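Local atomic coordinates of cell surface protein (PDB entry 4GT6), a protein that is of unknown function but, as an extracellular leucine-rich repeat protein of a bacterial cell surface, probably binds other proteins. Residues Leu326-Ala331 / Pro349-Ser354; Gln335-Ala340 / Cys356-Asn361; Ile38-Thr43 / Pro72-Glu77; Ser68-Asp73 / Thr93-Lys98; Ile144-Thr149 / Leu167-Thr172. One frame throughout, in Å; residues are numbered along the deposited sequence. Where two conformers were deposited one is given.

Contact 1: Leu326-Ala331 / Pro349-Ser354; sequences LDDAFA and PESAFS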
# COMPACT_ATOMS: atom_id res chain seq x y z
N LEU A 326 -0.10 -10.77 -21.27
CA LEU A 326 -1.36 -10.73 -20.54
C LEU A 326 -2.15 -9.42 -20.70
O LEU A 326 -1.74 -8.51 -21.42
CB LEU A 326 -1.13 -11.06 -19.04
CG LEU A 326 -0.53 -12.46 -18.72
CD1 LEU A 326 -0.55 -12.72 -17.20
CD2 LEU A 326 -1.29 -13.58 -19.44
N ASP A 327 -3.33 -9.36 -20.07
CA ASP A 327 -4.26 -8.23 -20.18
C ASP A 327 -3.58 -6.88 -19.93
O ASP A 327 -2.77 -6.75 -19.03
CB ASP A 327 -5.42 -8.40 -19.20
CG ASP A 327 -6.52 -9.31 -19.73
OD1 ASP A 327 -7.22 -8.91 -20.69
OD2 ASP A 327 -6.71 -10.40 -19.17
N ASP A 328 -3.90 -5.89 -20.79
CA ASP A 328 -3.41 -4.52 -20.67
C ASP A 328 -1.86 -4.39 -20.68
O ASP A 328 -1.37 -3.34 -20.28
CB ASP A 328 -3.96 -3.88 -19.37
CG ASP A 328 -5.45 -3.64 -19.34
OD1 ASP A 328 -6.07 -3.62 -20.43
OD2 ASP A 328 -5.99 -3.41 -18.24
N ALA A 329 -1.11 -5.40 -21.16
CA ALA A 329 0.36 -5.34 -21.17
C ALA A 329 0.91 -4.04 -21.81
O ALA A 329 1.90 -3.51 -21.32
CB ALA A 329 0.95 -6.54 -21.86
N PHE A 330 0.27 -3.54 -22.88
CA PHE A 330 0.68 -2.29 -23.54
C PHE A 330 -0.48 -1.31 -23.63
O PHE A 330 -0.48 -0.45 -24.52
CB PHE A 330 1.25 -2.58 -24.95
CG PHE A 330 2.53 -3.37 -24.90
CD1 PHE A 330 3.77 -2.72 -24.77
CD2 PHE A 330 2.51 -4.76 -24.91
CE1 PHE A 330 4.95 -3.46 -24.73
CE2 PHE A 330 3.70 -5.50 -24.85
CZ PHE A 330 4.91 -4.84 -24.79
N ALA A 331 -1.47 -1.42 -22.73
CA ALA A 331 -2.66 -0.54 -22.78
C ALA A 331 -2.28 0.92 -22.60
O ALA A 331 -1.59 1.27 -21.63
CB ALA A 331 -3.68 -0.95 -21.73
N PRO A 349 -4.60 -11.36 -25.15
CA PRO A 349 -5.97 -10.83 -25.03
C PRO A 349 -6.10 -9.51 -25.81
O PRO A 349 -5.10 -8.81 -25.97
CB PRO A 349 -6.16 -10.61 -23.53
CG PRO A 349 -4.99 -11.20 -22.86
CD PRO A 349 -3.89 -11.30 -23.85
N GLU A 350 -7.32 -9.17 -26.29
CA GLU A 350 -7.57 -7.93 -27.03
C GLU A 350 -7.11 -6.69 -26.24
O GLU A 350 -6.64 -5.72 -26.83
CB GLU A 350 -9.06 -7.82 -27.38
CG GLU A 350 -9.37 -6.85 -28.50
CD GLU A 350 -10.84 -6.56 -28.73
OE1 GLU A 350 -11.69 -7.35 -28.28
OE2 GLU A 350 -11.14 -5.52 -29.38
N SER A 351 -7.21 -6.73 -24.90
CA SER A 351 -6.84 -5.56 -24.08
C SER A 351 -5.32 -5.30 -24.05
O SER A 351 -4.92 -4.19 -23.69
CB SER A 351 -7.34 -5.73 -22.65
OG SER A 351 -6.57 -6.73 -22.01
N ALA A 352 -4.48 -6.29 -24.43
CA ALA A 352 -3.02 -6.12 -24.38
C ALA A 352 -2.55 -4.93 -25.24
O ALA A 352 -1.62 -4.24 -24.84
CB ALA A 352 -2.33 -7.40 -24.82
N PHE A 353 -3.22 -4.66 -26.36
CA PHE A 353 -2.83 -3.55 -27.23
C PHE A 353 -3.98 -2.54 -27.39
O PHE A 353 -4.08 -1.87 -28.42
CB PHE A 353 -2.35 -4.10 -28.60
CG PHE A 353 -1.05 -4.85 -28.45
CD1 PHE A 353 0.16 -4.17 -28.34
CD2 PHE A 353 -1.03 -6.24 -28.37
CE1 PHE A 353 1.36 -4.86 -28.16
CE2 PHE A 353 0.17 -6.93 -28.19
CZ PHE A 353 1.35 -6.24 -28.08
N SER A 354 -4.81 -2.38 -26.33
CA SER A 354 -5.92 -1.43 -26.33
C SER A 354 -5.36 -0.01 -26.24
O SER A 354 -4.32 0.21 -25.61
CB SER A 354 -6.88 -1.71 -25.18
OG SER A 354 -6.23 -1.70 -23.92
O HOH W 1 -9.06 -8.52 -23.60
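S351 holds its OG between its backbone N and carbonyl carbon (chi1 72°), while D327 turns CG away from its carbonyl carbon to lie beside its own N (chi1 -82°), and the hydroxyl meets the carboxylate across two successive coils of a BspA-type leucine-rich repeat solenoid. S351 OG donates to D327 OD1 at 2.6 Å, on the lone pair facing away from the other carboxylate oxygen. The same hydroxyl accepts the backbone N-H of D328, N to OG 3.1 Å, so one oxygen ties the D327 carboxylate and the backbone of the same turn, L326-A329. P349 packs against the same carboxylate, its CB 3.5 Å from D327 OD1, and the two side chains cross obliquely. An alanine in place of D327 would probably leave the S351 hydroxyl without its acceptor and open a gap beside the P349 ring.

F330 N reaches A352 O at 2.8 Å in the carbonyl plane. Just beyond, F330 and F353 both set CG beside the backbone N and point the same way, setting the two phenylalanines side by side. Their planes differ by only 6°, but the rings are slid apart, with centroids 5.2 Å from each other and little overlap; F330 CD2 to F353 CE1, 3.4 Å, is the nearest approach. F307 continues the row beyond F330, and I339 touches both rings. On the side of A331, S354 OG donates back to S351 O at 2.8 Å and rests 3.4 Å from A331 CB.

Contact 2: Gln335-Ala340 / Cys356-Asn361; sequences QLERIA and CTALNN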
# COMPACT_ATOMS: atom_id res chain seq x y z
N GLN A 335 2.09 5.97 -28.38
CA GLN A 335 3.16 6.26 -29.34
C GLN A 335 3.79 4.98 -29.91
O GLN A 335 4.68 5.05 -30.76
CB GLN A 335 4.24 7.15 -28.71
CG GLN A 335 3.88 8.63 -28.65
CD GLN A 335 4.99 9.46 -28.03
OE1 GLN A 335 6.14 9.46 -28.48
NE2 GLN A 335 4.66 10.19 -26.96
N LEU A 336 3.34 3.80 -29.44
CA LEU A 336 3.87 2.51 -29.90
C LEU A 336 3.51 2.29 -31.37
O LEU A 336 2.33 2.20 -31.69
CB LEU A 336 3.35 1.37 -29.01
CG LEU A 336 3.86 -0.04 -29.30
CD1 LEU A 336 5.40 -0.15 -29.07
CD2 LEU A 336 3.14 -1.05 -28.41
N GLU A 337 4.52 2.27 -32.26
CA GLU A 337 4.35 2.11 -33.72
C GLU A 337 4.70 0.73 -34.20
O GLU A 337 4.08 0.24 -35.15
CB GLU A 337 5.25 3.10 -34.50
CG GLU A 337 4.99 4.58 -34.27
CD GLU A 337 6.05 5.52 -34.81
OE1 GLU A 337 7.12 5.05 -35.25
OE2 GLU A 337 5.81 6.75 -34.77
N ARG A 338 5.73 0.13 -33.60
CA ARG A 338 6.28 -1.15 -34.02
C ARG A 338 6.41 -2.12 -32.86
O ARG A 338 6.91 -1.76 -31.80
CB ARG A 338 7.66 -0.92 -34.66
CG ARG A 338 8.31 -2.16 -35.26
CD ARG A 338 9.80 -1.96 -35.45
NE ARG A 338 10.50 -3.23 -35.55
CZ ARG A 338 11.16 -3.82 -34.55
NH1 ARG A 338 11.27 -3.22 -33.37
NH2 ARG A 338 11.76 -4.99 -34.74
N ILE A 339 6.01 -3.37 -33.10
CA ILE A 339 6.19 -4.43 -32.12
C ILE A 339 6.57 -5.72 -32.85
O ILE A 339 5.92 -6.10 -33.82
CB ILE A 339 5.00 -4.63 -31.14
CG1 ILE A 339 5.34 -5.75 -30.09
CG2 ILE A 339 3.67 -4.91 -31.87
CD1 ILE A 339 4.75 -5.58 -28.75
N ALA A 340 7.66 -6.35 -32.42
CA ALA A 340 8.08 -7.64 -32.97
C ALA A 340 7.58 -8.73 -32.02
O ALA A 340 7.89 -8.69 -30.83
CB ALA A 340 9.59 -7.69 -33.14
N CYS A 356 -3.75 1.78 -28.43
CA CYS A 356 -2.45 1.82 -29.09
C CYS A 356 -2.70 2.33 -30.51
O CYS A 356 -2.58 1.59 -31.50
CB CYS A 356 -1.77 0.46 -29.07
SG CYS A 356 -1.08 0.02 -27.45
N THR A 357 -3.09 3.61 -30.59
CA THR A 357 -3.52 4.25 -31.84
C THR A 357 -2.38 4.49 -32.86
O THR A 357 -2.68 4.63 -34.05
CB THR A 357 -4.32 5.54 -31.54
OG1 THR A 357 -3.54 6.42 -30.73
CG2 THR A 357 -5.64 5.25 -30.83
N ALA A 358 -1.10 4.49 -32.44
CA ALA A 358 0.00 4.69 -33.40
C ALA A 358 0.52 3.35 -33.97
O ALA A 358 1.35 3.37 -34.88
CB ALA A 358 1.15 5.45 -32.74
N LEU A 359 0.01 2.22 -33.46
CA LEU A 359 0.44 0.86 -33.83
C LEU A 359 0.05 0.50 -35.26
O LEU A 359 -1.12 0.22 -35.55
CB LEU A 359 -0.12 -0.15 -32.81
CG LEU A 359 0.41 -1.58 -32.83
CD1 LEU A 359 1.94 -1.62 -32.68
CD2 LEU A 359 -0.23 -2.41 -31.72
N ASN A 360 1.04 0.53 -36.18
CA ASN A 360 0.84 0.25 -37.60
C ASN A 360 1.81 -0.82 -38.15
O ASN A 360 1.71 -1.18 -39.32
CB ASN A 360 0.98 1.56 -38.42
CG ASN A 360 2.29 2.31 -38.27
OD1 ASN A 360 3.36 1.74 -38.03
ND2 ASN A 360 2.23 3.62 -38.48
N ASN A 361 2.74 -1.31 -37.32
CA ASN A 361 3.72 -2.29 -37.78
C ASN A 361 3.89 -3.43 -36.77
O ASN A 361 4.64 -3.29 -35.80
CB ASN A 361 5.06 -1.60 -38.07
CG ASN A 361 6.16 -2.48 -38.64
OD1 ASN A 361 5.93 -3.60 -39.11
ND2 ASN A 361 7.38 -1.97 -38.62
O HOH W 2 0.25 3.03 -30.39
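E337 O accepts two backbone N-H groups from the facing segment, just after its turn: N361 N at 3.0 Å, nearly along the C=O axis, and N360 N at 3.2 Å, tilted 23° from the carbonyl plane. The next rung is I339 N to N361 O, 3.0 Å and fairly straight (160° at the hydrogen). Earlier in both segments, a water bridges the backbones, giving a proton to L336 O at 2.6 Å and accepting one from A358 N.

R338 and N361 run side by side in the same direction, both with CG anti to the backbone N. It is the aliphatic part of the arginine that touches, R338 CG lying 3.5 Å from N361 ND2. The guanidinium has its polar partners elsewhere: a hydrogen bond to S315 and salt bridges to D317 and E363, one from each flanking strand.

Apolar packing completes the contact. L359 CD1 sits 3.8 Å from I339 CG2 and 4.2 Å from L336 CG, while A358 CB touches the backbone of Q335 and L336, 3.6 Å from L336 O. The parallel bridge R338-N361 joins strand 338-341 to strand 361-364, the coil-on-coil beta ladder typical of a leucine-rich repeat solenoid.

Contact 3: Ile38-Thr43 / Pro72-Glu77; sequences IPAQVT and PDTVTE. With EDO (1,2-ethanediol), chain Q.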
# COMPACT_ATOMS: atom_id res chain seq x y z
N ILE A 38 -15.32 11.66 24.65
CA ILE A 38 -15.54 10.31 25.18
C ILE A 38 -15.45 10.41 26.71
O ILE A 38 -14.51 11.02 27.20
CB ILE A 38 -14.51 9.30 24.59
CG1 ILE A 38 -14.57 9.20 23.02
CG2 ILE A 38 -14.62 7.92 25.29
CD1 ILE A 38 -15.87 8.64 22.44
N PRO A 39 -16.42 9.86 27.46
CA PRO A 39 -16.36 9.98 28.93
C PRO A 39 -15.18 9.20 29.53
O PRO A 39 -14.81 8.17 28.99
CB PRO A 39 -17.71 9.40 29.39
CG PRO A 39 -18.09 8.44 28.31
CD PRO A 39 -17.62 9.10 27.03
N ALA A 40 -14.55 9.76 30.56
CA ALA A 40 -13.44 9.12 31.29
C ALA A 40 -13.98 8.05 32.24
O ALA A 40 -13.27 7.11 32.62
CB ALA A 40 -12.65 10.16 32.06
N GLN A 41 -15.22 8.24 32.68
CA GLN A 41 -15.88 7.32 33.61
C GLN A 41 -17.38 7.23 33.32
O GLN A 41 -17.98 8.18 32.82
CB GLN A 41 -15.63 7.74 35.09
CG GLN A 41 -16.20 9.09 35.51
CD GLN A 41 -16.08 9.37 37.00
OE1 GLN A 41 -15.05 9.12 37.64
NE2 GLN A 41 -17.14 9.91 37.58
N VAL A 42 -17.95 6.05 33.61
CA VAL A 42 -19.38 5.77 33.49
C VAL A 42 -19.83 5.16 34.82
O VAL A 42 -19.03 4.53 35.53
CB VAL A 42 -19.78 4.89 32.27
CG1 VAL A 42 -19.56 5.63 30.95
CG2 VAL A 42 -19.04 3.55 32.28
N THR A 43 -21.11 5.33 35.14
CA THR A 43 -21.68 4.80 36.38
C THR A 43 -22.72 3.73 36.07
O THR A 43 -23.51 3.88 35.14
CB THR A 43 -22.29 5.95 37.22
OG1 THR A 43 -21.25 6.89 37.50
CG2 THR A 43 -22.90 5.46 38.55
N PRO A 72 -10.24 10.36 26.68
CA PRO A 72 -9.54 10.49 27.96
C PRO A 72 -8.30 9.59 28.03
O PRO A 72 -8.20 8.60 27.29
CB PRO A 72 -10.61 10.08 28.96
CG PRO A 72 -11.45 9.09 28.23
CD PRO A 72 -11.47 9.54 26.81
N ASP A 73 -7.38 9.89 28.96
CA ASP A 73 -6.17 9.06 29.09
C ASP A 73 -6.47 7.69 29.77
O ASP A 73 -5.57 6.87 29.91
CB ASP A 73 -5.03 9.81 29.79
CG ASP A 73 -5.15 10.02 31.27
OD1 ASP A 73 -6.28 9.90 31.80
OD2 ASP A 73 -4.12 10.29 31.92
N THR A 74 -7.75 7.42 30.12
CA THR A 74 -8.15 6.10 30.64
C THR A 74 -8.21 5.07 29.46
O THR A 74 -8.11 3.87 29.68
CB THR A 74 -9.52 6.20 31.35
OG1 THR A 74 -10.50 6.71 30.42
CG2 THR A 74 -9.47 7.05 32.63
N VAL A 75 -8.38 5.55 28.22
CA VAL A 75 -8.56 4.67 27.06
C VAL A 75 -7.23 4.03 26.65
O VAL A 75 -6.28 4.73 26.26
CB VAL A 75 -9.24 5.42 25.87
CG1 VAL A 75 -9.22 4.56 24.59
CG2 VAL A 75 -10.70 5.77 26.23
N THR A 76 -7.19 2.69 26.65
CA THR A 76 -5.98 1.96 26.25
C THR A 76 -6.20 1.23 24.90
O THR A 76 -5.26 0.66 24.35
CB THR A 76 -5.57 0.97 27.36
OG1 THR A 76 -6.60 -0.02 27.51
CG2 THR A 76 -5.27 1.67 28.70
N GLU A 77 -7.45 1.19 24.42
CA GLU A 77 -7.76 0.48 23.18
C GLU A 77 -8.82 1.19 22.38
O GLU A 77 -9.82 1.63 22.94
CB GLU A 77 -8.25 -0.95 23.49
CG GLU A 77 -8.47 -1.80 22.25
CD GLU A 77 -8.69 -3.29 22.45
OE1 GLU A 77 -8.48 -3.80 23.58
OE2 GLU A 77 -9.06 -3.95 21.46
C1 EDO Q . -26.00 7.55 35.99
O1 EDO Q . -26.40 8.28 34.84
C2 EDO Q . -26.34 6.05 35.78
O2 EDO Q . -25.63 5.57 34.65
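P72 presses its ring against the chain from I38 to A40, and these residues carry most of the surface that the contact buries. CD, CG and CB of the proline meet successive residues of the loop. P72 CD lies 3.4 Å from I38 O and 3.8 Å from I38 CB, the isoleucine side chain crossing the proline at about a right angle. I38 CB and CG2 stay on P72 CD, while CG1, anti to the carbonyl carbon (chi1 -59°), turns away from it; the side chain also packs on Y14 and F59. P72 CG sits 3.6 Å from P39 O, a carbonyl oxygen buried here for which the model offers no polar partner. P72 CB meets the methyl of A40, with A40 CB 3.7 Å away.

An alanine in place of P72 would lack CG and CD and would probably open a gap over P39 O and beside I38, while freeing the backbone N from the ring that stiffens the start of the turn.

P72 also opens the type I turn to V75, closed by V75 N to P72 O at 3.2 Å. That turn brings T74 to the edge of the contact, where its OG1 comes 3.6 Å from A40 O; the hydroxyl itself is hydrogen-bonded to V51 O in strand 47-54.

Here, in a leucine-rich repeat fold, the loop after strand 68-71 meets the loop between strands 35-37 and 41-44 mainly through carbon atoms against carbon atoms and carbonyl oxygens, with no hydrogen bond between the two segments, which implies that cohesion rests on fit, while the direction of the chains is probably set by backbone bonds nearby, such as I38 with Q70 and A40 with V51.

Contact 4: Ser68-Asp73 / Thr93-Lys98; sequences SVQIPD and TIQDNK. With EDO (1,2-ethanediol), chain M.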
# COMPACT_ATOMS: atom_id res chain seq x y z
N SER A 68 -14.28 16.76 15.42
CA SER A 68 -13.23 16.46 16.40
C SER A 68 -13.69 15.46 17.43
O SER A 68 -14.88 15.34 17.71
CB SER A 68 -12.79 17.75 17.10
OG SER A 68 -13.82 18.25 17.94
N VAL A 69 -12.72 14.71 17.96
CA VAL A 69 -12.94 13.71 19.00
C VAL A 69 -11.87 13.89 20.07
O VAL A 69 -10.68 13.98 19.77
CB VAL A 69 -12.89 12.27 18.38
CG1 VAL A 69 -12.87 11.21 19.48
CG2 VAL A 69 -14.06 12.04 17.42
N GLN A 70 -12.30 13.93 21.32
CA GLN A 70 -11.40 13.98 22.44
C GLN A 70 -11.57 12.68 23.20
O GLN A 70 -12.70 12.27 23.48
CB GLN A 70 -11.74 15.19 23.32
CG GLN A 70 -10.88 15.25 24.55
CD GLN A 70 -11.37 16.35 25.43
OE1 GLN A 70 -12.13 16.14 26.38
NE2 GLN A 70 -10.93 17.54 25.13
N ILE A 71 -10.43 12.03 23.51
CA ILE A 71 -10.35 10.75 24.20
C ILE A 71 -9.71 10.95 25.59
O ILE A 71 -8.67 11.61 25.65
CB ILE A 71 -9.52 9.77 23.32
CG1 ILE A 71 -10.10 9.61 21.89
CG2 ILE A 71 -9.30 8.41 24.00
CD1 ILE A 71 -9.41 8.51 20.97
N PRO A 72 -10.24 10.36 26.68
CA PRO A 72 -9.54 10.49 27.96
C PRO A 72 -8.30 9.59 28.03
O PRO A 72 -8.20 8.60 27.29
CB PRO A 72 -10.61 10.08 28.96
CG PRO A 72 -11.45 9.09 28.23
CD PRO A 72 -11.47 9.54 26.81
N ASP A 73 -7.38 9.89 28.96
CA ASP A 73 -6.17 9.06 29.09
C ASP A 73 -6.47 7.69 29.77
O ASP A 73 -5.57 6.87 29.91
CB ASP A 73 -5.03 9.81 29.79
CG ASP A 73 -5.15 10.02 31.27
OD1 ASP A 73 -6.28 9.90 31.80
OD2 ASP A 73 -4.12 10.29 31.92
N THR A 93 -7.80 14.04 19.82
CA THR A 93 -6.87 14.48 20.85
C THR A 93 -7.11 13.82 22.21
O THR A 93 -8.11 13.14 22.41
CB THR A 93 -6.99 16.00 21.03
OG1 THR A 93 -8.32 16.34 21.43
CG2 THR A 93 -6.55 16.78 19.78
N ILE A 94 -6.19 14.04 23.16
CA ILE A 94 -6.34 13.50 24.50
C ILE A 94 -6.88 14.59 25.39
O ILE A 94 -6.36 15.71 25.37
CB ILE A 94 -5.01 12.88 25.07
CG1 ILE A 94 -4.35 11.89 24.06
CG2 ILE A 94 -5.26 12.22 26.44
CD1 ILE A 94 -5.20 10.61 23.73
N GLN A 95 -7.87 14.26 26.20
CA GLN A 95 -8.47 15.18 27.15
C GLN A 95 -7.40 15.81 28.03
O GLN A 95 -6.49 15.12 28.49
CB GLN A 95 -9.52 14.46 28.02
CG GLN A 95 -10.31 15.40 28.95
CD GLN A 95 -11.37 14.69 29.76
OE1 GLN A 95 -11.85 13.61 29.42
NE2 GLN A 95 -11.79 15.31 30.86
N ASP A 96 -7.47 17.15 28.20
CA ASP A 96 -6.57 17.97 29.02
C ASP A 96 -5.12 17.92 28.53
O ASP A 96 -4.20 18.25 29.29
CB ASP A 96 -6.66 17.54 30.50
CG ASP A 96 -8.04 17.73 31.09
OD1 ASP A 96 -8.67 18.78 30.82
OD2 ASP A 96 -8.50 16.83 31.82
N ASN A 97 -4.91 17.53 27.24
CA ASN A 97 -3.61 17.44 26.58
C ASN A 97 -2.64 16.53 27.38
O ASN A 97 -1.42 16.73 27.36
CB ASN A 97 -3.01 18.87 26.36
CG ASN A 97 -1.89 18.97 25.35
OD1 ASN A 97 -1.95 18.42 24.24
ND2 ASN A 97 -0.85 19.72 25.70
N LYS A 98 -3.19 15.52 28.07
CA LYS A 98 -2.37 14.55 28.80
C LYS A 98 -1.73 13.56 27.81
O LYS A 98 -2.25 13.42 26.70
CB LYS A 98 -3.24 13.79 29.82
CG LYS A 98 -3.53 14.61 31.08
CD LYS A 98 -4.60 13.94 31.91
CE LYS A 98 -4.84 14.70 33.19
NZ LYS A 98 -6.02 14.17 33.93
C1 EDO M . -1.48 13.74 23.61
O1 EDO M . -1.69 14.97 24.29
C2 EDO M . -0.02 13.23 23.73
O2 EDO M . 0.07 11.84 23.38
O HOH W 3 -8.91 18.05 23.63
O HOH W 4 -7.14 12.65 29.71
O HOH W 5 -4.23 11.39 34.32
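Q70 and I71 pair with T93 and I94 in the parallel beta ladder of the BspA-type leucine-rich repeat solenoid, where each coil adds a short strand beside the last. The backbone carries three bonds: T93 N to V69 O at 2.9 Å, I71 N to T93 O at 2.8 Å, and, where segment 93-98 leaves its strand, Q95 N to I71 O at 2.8 Å.

Packing differs between the faces. Q70 and T93 share one, and there Q70 extends (CG anti to the backbone N, chi1 177°) across Q95, its OE1 3.2 Å from Q95 CG, with the two amide planes 20° apart. On the other face the buried I71 and I94 meet loosely, I71 CB to I94 CD1 being 4.4 Å, while I94 CG2 lies nearest I71 O and reaches as far as D73 N.

Water supplies the rest of the polar contact. One molecule accepts from Q70 NE2 at 2.6 Å and also bonds T93 OG1; another joins D73 N to Q95 O. D73 OD2 and K98 NZ stay 4.8 Å apart, linked through a water whose bond to the lysine is weak, so any attraction between the charges is probably modest. Beside I94, a 1,2-ethanediol donates its O1 to K98 O at 2.9 Å.

Contact 5: Ile144-Thr149 / Leu167-Thr172; sequences IPEGVT and LPDSVT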
# COMPACT_ATOMS: atom_id res chain seq x y z
N ILE A 144 6.03 5.96 14.04
CA ILE A 144 5.59 4.71 14.67
C ILE A 144 6.52 4.48 15.85
O ILE A 144 7.74 4.45 15.66
CB ILE A 144 5.54 3.54 13.65
CG1 ILE A 144 4.54 3.81 12.49
CG2 ILE A 144 5.25 2.20 14.34
CD1 ILE A 144 2.98 4.02 12.90
N PRO A 145 6.00 4.39 17.10
CA PRO A 145 6.89 4.25 18.26
C PRO A 145 7.51 2.88 18.44
O PRO A 145 6.97 1.88 17.97
CB PRO A 145 5.97 4.53 19.45
CG PRO A 145 4.64 4.08 19.00
CD PRO A 145 4.58 4.44 17.53
N GLU A 146 8.66 2.86 19.18
CA GLU A 146 9.35 1.62 19.52
C GLU A 146 8.37 0.73 20.31
O GLU A 146 7.63 1.23 21.15
CB GLU A 146 10.65 1.91 20.31
CG GLU A 146 11.75 2.60 19.49
CD GLU A 146 12.47 1.77 18.43
OE1 GLU A 146 12.24 0.54 18.37
OE2 GLU A 146 13.25 2.36 17.64
N GLY A 147 8.31 -0.54 19.96
CA GLY A 147 7.37 -1.45 20.60
C GLY A 147 6.38 -2.01 19.59
O GLY A 147 5.85 -3.11 19.78
N VAL A 148 6.14 -1.27 18.49
CA VAL A 148 5.32 -1.77 17.38
C VAL A 148 6.19 -2.78 16.59
O VAL A 148 7.31 -2.42 16.21
CB VAL A 148 4.77 -0.65 16.49
CG1 VAL A 148 4.07 -1.24 15.26
CG2 VAL A 148 3.78 0.24 17.27
N THR A 149 5.72 -4.02 16.39
CA THR A 149 6.58 -5.05 15.75
C THR A 149 6.26 -5.29 14.28
O THR A 149 7.00 -6.03 13.62
CB THR A 149 6.55 -6.35 16.56
OG1 THR A 149 5.19 -6.79 16.70
CG2 THR A 149 7.20 -6.18 17.95
N LEU A 167 9.95 4.56 11.01
CA LEU A 167 9.69 3.23 11.55
C LEU A 167 10.69 2.93 12.65
O LEU A 167 11.87 3.27 12.51
CB LEU A 167 9.76 2.15 10.45
CG LEU A 167 8.71 2.23 9.33
CD1 LEU A 167 8.84 1.01 8.43
CD2 LEU A 167 7.31 2.26 9.89
N PRO A 168 10.25 2.27 13.74
CA PRO A 168 11.18 1.96 14.84
C PRO A 168 12.00 0.71 14.58
O PRO A 168 11.65 -0.11 13.74
CB PRO A 168 10.22 1.73 16.01
CG PRO A 168 9.02 1.13 15.39
CD PRO A 168 8.88 1.80 14.04
N ASP A 169 13.06 0.52 15.39
CA ASP A 169 13.93 -0.66 15.31
C ASP A 169 13.16 -1.96 15.58
O ASP A 169 13.54 -3.01 15.07
CB ASP A 169 15.07 -0.50 16.33
CG ASP A 169 16.02 0.67 16.07
OD1 ASP A 169 16.01 1.22 14.94
OD2 ASP A 169 16.81 1.00 16.99
N SER A 170 12.02 -1.89 16.32
CA SER A 170 11.25 -3.09 16.67
C SER A 170 10.45 -3.68 15.49
O SER A 170 9.98 -4.81 15.60
CB SER A 170 10.32 -2.78 17.85
OG SER A 170 9.50 -1.64 17.59
N VAL A 171 10.29 -2.94 14.37
CA VAL A 171 9.48 -3.44 13.25
C VAL A 171 10.22 -4.60 12.54
O VAL A 171 11.37 -4.44 12.11
CB VAL A 171 9.05 -2.30 12.28
CG1 VAL A 171 8.60 -2.84 10.92
CG2 VAL A 171 7.92 -1.48 12.90
N THR A 172 9.54 -5.75 12.42
CA THR A 172 10.12 -6.92 11.74
C THR A 172 9.43 -7.19 10.40
O THR A 172 9.91 -8.02 9.63
CB THR A 172 10.07 -8.19 12.61
OG1 THR A 172 8.72 -8.67 12.67
CG2 THR A 172 10.65 -7.97 14.00
O HOH W 6 6.26 -9.14 13.90
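I144 starts the contact, stacking on the following coil of the leucine-rich repeat solenoid: its CG2 lies 3.7 Å from P168 CD, and CG1 runs beside L167 CD2. P145 offers only its carbonyl, with O 3.4 Å from P168 CG.

E146 makes two polar bonds. Its chain bends at chi2 (-72°), and the carboxylate passes the P168 ring, running the opposite way, to meet the start of the type I turn P168-V171. D169 N gives its proton to OE2 of E146 at 2.9 Å and S170 N to OE1 at 3.2 Å, both on the syn side. The carboxylate of D169 is close by, a repulsion these N-H groups probably offset.

G147 follows with backbone angles (phi 117°, psi -25°) at which a CB would jam against the carbonyl before it; its N donates to S170 OG at 2.9 Å. That hydroxyl in turn donates to V148 O, 2.7 Å away, so S170 bridges two backbone groups of the facing type II turn P145-V148. V171 CG2 packs on the same V148 carbonyl.

T149 closes the walk: its O accepts T172 N at 2.8 Å, and also takes a proton from a water bonded to T172 OG1.

All five contacts join neighbouring coils of the repeat solenoid, or its N-terminal strands to the first coil. Contacts 3 and 4 lie at one end and share P72 and D73: the P72 ring packs without hydrogen bonds in contact 3, while the strand leading up to it pairs by backbone bonds in contact 4. Contacts 1 and 2, at the far end, touch through F353 with I339 and L359, so loop and strand of the same coils pack together. Contact 2 is a surface contact; the others are partly buried. Strand pairing by backbone dominates contacts 2 and 4, whereas contacts 1 and 5 join turns through serine hydroxyls and carboxylates. Contact 5 sits nearest the chain's centre.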